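Local coordinates for protein oxidase (Sinorhizobium meliloti, PDB 4FFU) that is of uncertain function, possibly a monoamine oxidase, but carries a MaoC-like domain of the hot-dog type found in enoyl-CoA hydratases, at residues Thr48-Asp51 / Phe52-Ala56; Thr59-Phe63 / Pro64-Asp68. All blocks are in the same frame, centred on the assembly; numbering follows the deposited sequence.

How the interactions relate
The start of a helix and the loop beyond its end offer a worked example of how successive local contacts build one part of a fold. Interaction 1 lies in the first turns of helix 49-59, just after strand 39-46, outermost within this chain in the antiparallel sheet. Interaction 2 comes next in the chain, where the loop leaving that helix folds into the short helix 64-67. Their centres are about 10 Å apart, and they touch directly: Ala56 CB lies 3.2 Å from Asp61 O, and Phe52 CD2 packs on the carbonyl oxygen of His66. Both lie in the MaoC-like domain and touch the third subunit, so the helix start and the loop contribute to the same interface region.

Interaction 1 (Thr48-Asp51 / Phe52-Ala56); sequences TETD and FVVHA
Phe52 opens the second turn of the helix by reaching back to Thr48: its N makes a weak hydrogen bond to Thr48 O at 3.3 Å. The ring follows the same carbonyl, because CG stands anti to the carbonyl carbon of Phe52 (chi1 -81°), and CD1 comes to 3.4 Å from Thr48 O. One residue on, Val53 N bonds Glu49 O at 3.1 Å, and the methyl CG2 rests against that oxygen, so bond and side chain share one carbonyl.

The turn these bonds close begins with a capping box, the reciprocal pairing of an N-cap residue with the residue three positions later. Thr48 OG1 accepts from Asp51 N at 3.2 Å, while Asp51 OD2 accepts from Thr48 N at 2.9 Å through its anti lone pair. Thr48 OG1 also donates to OD2 at 2.8 Å, coming from above the carboxylate, 67° out of its plane. Two donors of one residue thus hold the carboxylate against the helix start, where N-H groups have no preceding turn to bond. Its other oxygen, OD1, forms a salt bridge with Arg45.

Val54 N meets Thr50 O in a nearly straight bond of 2.8 Å, almost in line with the C=O. The side chains of these two residues run alongside each other, with CG2 of Thr50 and CG2 of Val54 3.9 Å apart, while Thr50 OG1 hydrogen-bonds to its counterparts in the second and third subunits.

His55 N completes the series by bonding Asp51 O from 37° above the carbonyl plane, with CB against the same oxygen. The imidazole swings off to other partners: NE2 to Thr85, and ND1 to His58 of the fourth subunit.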
loop_
_atom_site.group_PDB
_atom_site.type_symbol
_atom_site.label_atom_id
_atom_site.label_comp_id
_atom_site.label_asym_id
_atom_site.label_seq_id
_atom_site.Cartn_x
_atom_site.Cartn_y
_atom_site.Cartn_z
ATOM N N THR I 48 -9.284 -2.156 -10.589
ATOM C CA THR I 48 -9.819 -0.909 -10.077
ATOM C C THR I 48 -8.811 0.204 -10.313
ATOM O O THR I 48 -7.638 -0.043 -10.625
ATOM C CB THR I 48 -10.111 -0.965 -8.536
ATOM O OG1 THR I 48 -8.884 -1.166 -7.811
ATOM C CG2 THR I 48 -11.082 -2.122 -8.215
ATOM N N GLU I 49 -9.270 1.436 -10.139
ATOM C CA GLU I 49 -8.332 2.574 -10.210
ATOM C C GLU I 49 -7.248 2.429 -9.133
ATOM O O GLU I 49 -6.080 2.817 -9.348
ATOM C CB GLU I 49 -9.105 3.873 -10.024
ATOM C CG GLU I 49 -8.285 5.148 -10.099
ATOM C CD GLU I 49 -9.173 6.383 -9.999
ATOM O OE1 GLU I 49 -9.840 6.547 -8.969
ATOM O OE2 GLU I 49 -9.203 7.181 -10.953
ATOM N N THR I 50 -7.605 1.824 -8.000
ATOM C CA THR I 50 -6.602 1.524 -6.930
ATOM C C THR I 50 -5.466 0.668 -7.454
ATOM O O THR I 50 -4.289 0.904 -7.181
ATOM C CB THR I 50 -7.247 0.777 -5.744
ATOM O OG1 THR I 50 -8.253 1.623 -5.175
ATOM C CG2 THR I 50 -6.197 0.498 -4.657
ATOM N N ASP I 51 -5.825 -0.348 -8.213
ATOM C CA ASP I 51 -4.811 -1.251 -8.783
ATOM C C ASP I 51 -3.852 -0.522 -9.731
ATOM O O ASP I 51 -2.645 -0.861 -9.779
ATOM C CB ASP I 51 -5.522 -2.414 -9.489
ATOM C CG ASP I 51 -6.297 -3.281 -8.531
ATOM O OD1 ASP I 51 -5.685 -3.843 -7.595
ATOM O OD2 ASP I 51 -7.544 -3.426 -8.713
ATOM N N PHE I 52 -4.368 0.443 -10.501
ATOM C CA PHE I 52 -3.520 1.274 -11.383
ATOM C C PHE I 52 -2.536 2.073 -10.544
ATOM O O PHE I 52 -1.349 2.099 -10.856
ATOM C CB PHE I 52 -4.334 2.272 -12.225
ATOM C CG PHE I 52 -4.966 1.702 -13.465
ATOM C CD1 PHE I 52 -5.764 0.555 -13.426
ATOM C CD2 PHE I 52 -4.839 2.390 -14.667
ATOM C CE1 PHE I 52 -6.370 0.087 -14.593
ATOM C CE2 PHE I 52 -5.473 1.956 -15.828
ATOM C CZ PHE I 52 -6.239 0.788 -15.796
ATOM N N VAL I 53 -3.029 2.710 -9.481
ATOM C CA VAL I 53 -2.219 3.608 -8.645
ATOM C C VAL I 53 -1.185 2.802 -7.828
ATOM O O VAL I 53 -0.031 3.223 -7.736
ATOM C CB VAL I 53 -3.125 4.462 -7.728
ATOM C CG1 VAL I 53 -2.312 5.260 -6.702
ATOM C CG2 VAL I 53 -3.992 5.393 -8.582
ATOM N N VAL I 54 -1.597 1.638 -7.311
ATOM C CA VAL I 54 -0.691 0.706 -6.597
ATOM C C VAL I 54 0.368 0.194 -7.554
ATOM O O VAL I 54 1.559 0.179 -7.209
ATOM C CB VAL I 54 -1.450 -0.463 -5.920
ATOM C CG1 VAL I 54 -0.439 -1.446 -5.312
ATOM C CG2 VAL I 54 -2.324 0.107 -4.808
ATOM N N HIS I 55 -0.041 -0.215 -8.759
ATOM C CA HIS I 55 0.980 -0.752 -9.674
ATOM C C HIS I 55 2.039 0.298 -10.020
ATOM O O HIS I 55 3.231 -0.026 -10.072
ATOM C CB HIS I 55 0.370 -1.246 -10.990
ATOM C CG HIS I 55 1.290 -2.148 -11.748
ATOM N ND1 HIS I 55 1.511 -3.450 -11.372
ATOM C CD2 HIS I 55 2.072 -1.928 -12.832
ATOM C CE1 HIS I 55 2.357 -4.017 -12.216
ATOM N NE2 HIS I 55 2.724 -3.111 -13.105
ATOM N N ALA I 56 1.602 1.526 -10.291
ATOM C CA ALA I 56 2.526 2.637 -10.571
ATOM C C ALA I 56 3.489 2.838 -9.410
ATOM O O ALA I 56 4.712 2.910 -9.606
ATOM C CB ALA I 56 1.769 3.924 -10.836
#

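Interaction 2 (Thr59-Phe63 / Pro64-Asp68); sequences TGDFF and PHHMD
Phe63 O gathers two backbone donors of the short helix 64-67: His66 N at 2.9 Å, from 42° above the carbonyl plane, and Met67 N at 3.1 Å, lying in it. Phe63 is the N-cap residue, and the loop before it is shaped by an ST turn from Thr59 OG1 to Asp61 N and then an Asx turn, in which Asp61 OD1 receives Phe63 N at 3.0 Å nearly along its C-O axis.

Asp61 holds CG anti to its own N (chi1 -179°), which carries the carboxylate to the edge of the His66 imidazole, OD1 lying 3.5 Å from CD2 and the two planes 72° apart. A water in the imidazole plane links the pair, 2.6 Å from both Asp61 OD2 and His66 NE2, while His66 ND1 bonds Ile81 O. Along the same short helix, selenomethionine Met67, bent at chi2 and chi3, sets CE 3.9 Å from CD2 of the Phe62 ring.

An alanine here in place of Asp61, lacking the carboxylate, is likely to leave Phe63 N without its mate and the loop freer to shift, with the water held by His66 alone of the pair. An aspartate and a histidine five positions on, sharing a water, resemble the catalytic Asp-His pair of the related (R)-specific enoyl-CoA hydratases, which is consistent with, though it does not prove, a similar site here.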
loop_
_atom_site.group_PDB
_atom_site.type_symbol
_atom_site.label_atom_id
_atom_site.label_comp_id
_atom_site.label_asym_id
_atom_site.label_seq_id
_atom_site.Cartn_x
_atom_site.Cartn_y
_atom_site.Cartn_z
ATOM N N THR I 59 6.000 -0.141 -9.141
ATOM C CA THR I 59 6.946 -0.371 -10.243
ATOM C C THR I 59 7.756 0.879 -10.594
ATOM O O THR I 59 8.843 0.761 -11.170
ATOM C CB THR I 59 6.219 -0.836 -11.520
ATOM O OG1 THR I 59 5.312 0.185 -11.944
ATOM C CG2 THR I 59 5.467 -2.149 -11.273
ATOM N N GLY I 60 7.238 2.057 -10.255
ATOM C CA GLY I 60 7.868 3.348 -10.659
ATOM C C GLY I 60 7.415 3.866 -12.028
ATOM O O GLY I 60 7.902 4.904 -12.503
ATOM N N ASP I 61 6.452 3.177 -12.645
ATOM C CA ASP I 61 5.907 3.576 -13.965
ATOM C C ASP I 61 4.638 4.424 -13.811
ATOM O O ASP I 61 3.562 3.881 -13.530
ATOM C CB ASP I 61 5.617 2.315 -14.800
ATOM C CG ASP I 61 5.068 2.631 -16.206
ATOM O OD1 ASP I 61 4.574 3.753 -16.449
ATOM O OD2 ASP I 61 5.105 1.731 -17.064
ATOM N N PHE I 62 4.783 5.744 -13.985
ATOM C CA PHE I 62 3.701 6.720 -13.808
ATOM C C PHE I 62 3.309 7.333 -15.159
ATOM O O PHE I 62 2.800 8.459 -15.208
ATOM C CB PHE I 62 4.117 7.838 -12.818
ATOM C CG PHE I 62 4.105 7.385 -11.392
ATOM C CD1 PHE I 62 5.161 6.641 -10.874
ATOM C CD2 PHE I 62 3.000 7.662 -10.583
ATOM C CE1 PHE I 62 5.124 6.185 -9.562
ATOM C CE2 PHE I 62 2.962 7.220 -9.264
ATOM C CZ PHE I 62 4.035 6.492 -8.764
ATOM N N PHE I 63 3.524 6.596 -16.239
ATOM C CA PHE I 63 3.219 7.166 -17.568
ATOM C C PHE I 63 1.784 7.634 -17.634
ATOM O O PHE I 63 0.896 6.956 -17.101
ATOM C CB PHE I 63 3.479 6.154 -18.662
ATOM C CG PHE I 63 4.921 6.047 -19.036
ATOM C CD1 PHE I 63 5.718 7.192 -19.101
ATOM C CD2 PHE I 63 5.494 4.805 -19.314
ATOM C CE1 PHE I 63 7.053 7.098 -19.452
ATOM C CE2 PHE I 63 6.834 4.703 -19.660
ATOM C CZ PHE I 63 7.609 5.853 -19.730
ATOM N N PRO I 64 1.547 8.783 -18.306
ATOM C CA PRO I 64 0.213 9.392 -18.313
ATOM C C PRO I 64 -0.877 8.546 -18.980
ATOM O O PRO I 64 -2.054 8.683 -18.614
ATOM C CB PRO I 64 0.433 10.737 -19.020
ATOM C CG PRO I 64 1.689 10.563 -19.789
ATOM C CD PRO I 64 2.546 9.653 -18.944
ATOM N N HIS I 65 -0.508 7.636 -19.887
ATOM C CA HIS I 65 -1.435 6.627 -20.426
ATOM C C HIS I 65 -2.096 5.805 -19.331
ATOM O O HIS I 65 -3.204 5.289 -19.488
ATOM C CB HIS I 65 -0.684 5.672 -21.351
ATOM C CG HIS I 65 0.043 6.362 -22.459
ATOM N ND1 HIS I 65 1.227 7.042 -22.264
ATOM C CD2 HIS I 65 -0.238 6.465 -23.777
ATOM C CE1 HIS I 65 1.635 7.546 -23.416
ATOM N NE2 HIS I 65 0.761 7.215 -24.349
ATOM N N HIS I 66 -1.384 5.635 -18.212
ATOM C CA HIS I 66 -1.958 4.897 -17.083
ATOM C C HIS I 66 -2.516 5.814 -15.998
ATOM O O HIS I 66 -3.450 5.442 -15.285
ATOM C CB HIS I 66 -0.907 3.996 -16.416
ATOM C CG HIS I 66 -0.068 3.222 -17.385
ATOM N ND1 HIS I 66 -0.596 2.294 -18.264
ATOM C CD2 HIS I 66 1.271 3.247 -17.616
ATOM C CE1 HIS I 66 0.378 1.795 -19.006
ATOM N NE2 HIS I 66 1.523 2.341 -18.620
HETATM N N MSE I 67 -1.902 6.984 -15.831
HETATM C CA MSE I 67 -2.114 7.794 -14.626
HETATM C C MSE I 67 -2.797 9.121 -14.804
HETATM O O MSE I 67 -3.100 9.768 -13.811
HETATM C CB MSE I 67 -0.781 8.104 -13.930
HETATM C CG MSE I 67 0.010 6.835 -13.639
HETATM SE SE MSE I 67 -1.040 5.605 -12.515
HETATM C CE MSE I 67 -0.737 6.619 -10.888
ATOM N N ASP I 68 -3.060 9.552 -16.042
ATOM C CA ASP I 68 -3.596 10.908 -16.288
ATOM C C ASP I 68 -4.894 10.805 -17.082
ATOM O O ASP I 68 -4.854 10.572 -18.290
ATOM C CB ASP I 68 -2.551 11.752 -17.048
ATOM C CG ASP I 68 -3.036 13.180 -17.377
ATOM O OD1 ASP I 68 -4.265 13.464 -17.331
ATOM O OD2 ASP I 68 -2.166 14.029 -17.718
HETATM O O HOH W 1 4.016 1.906 -19.395
#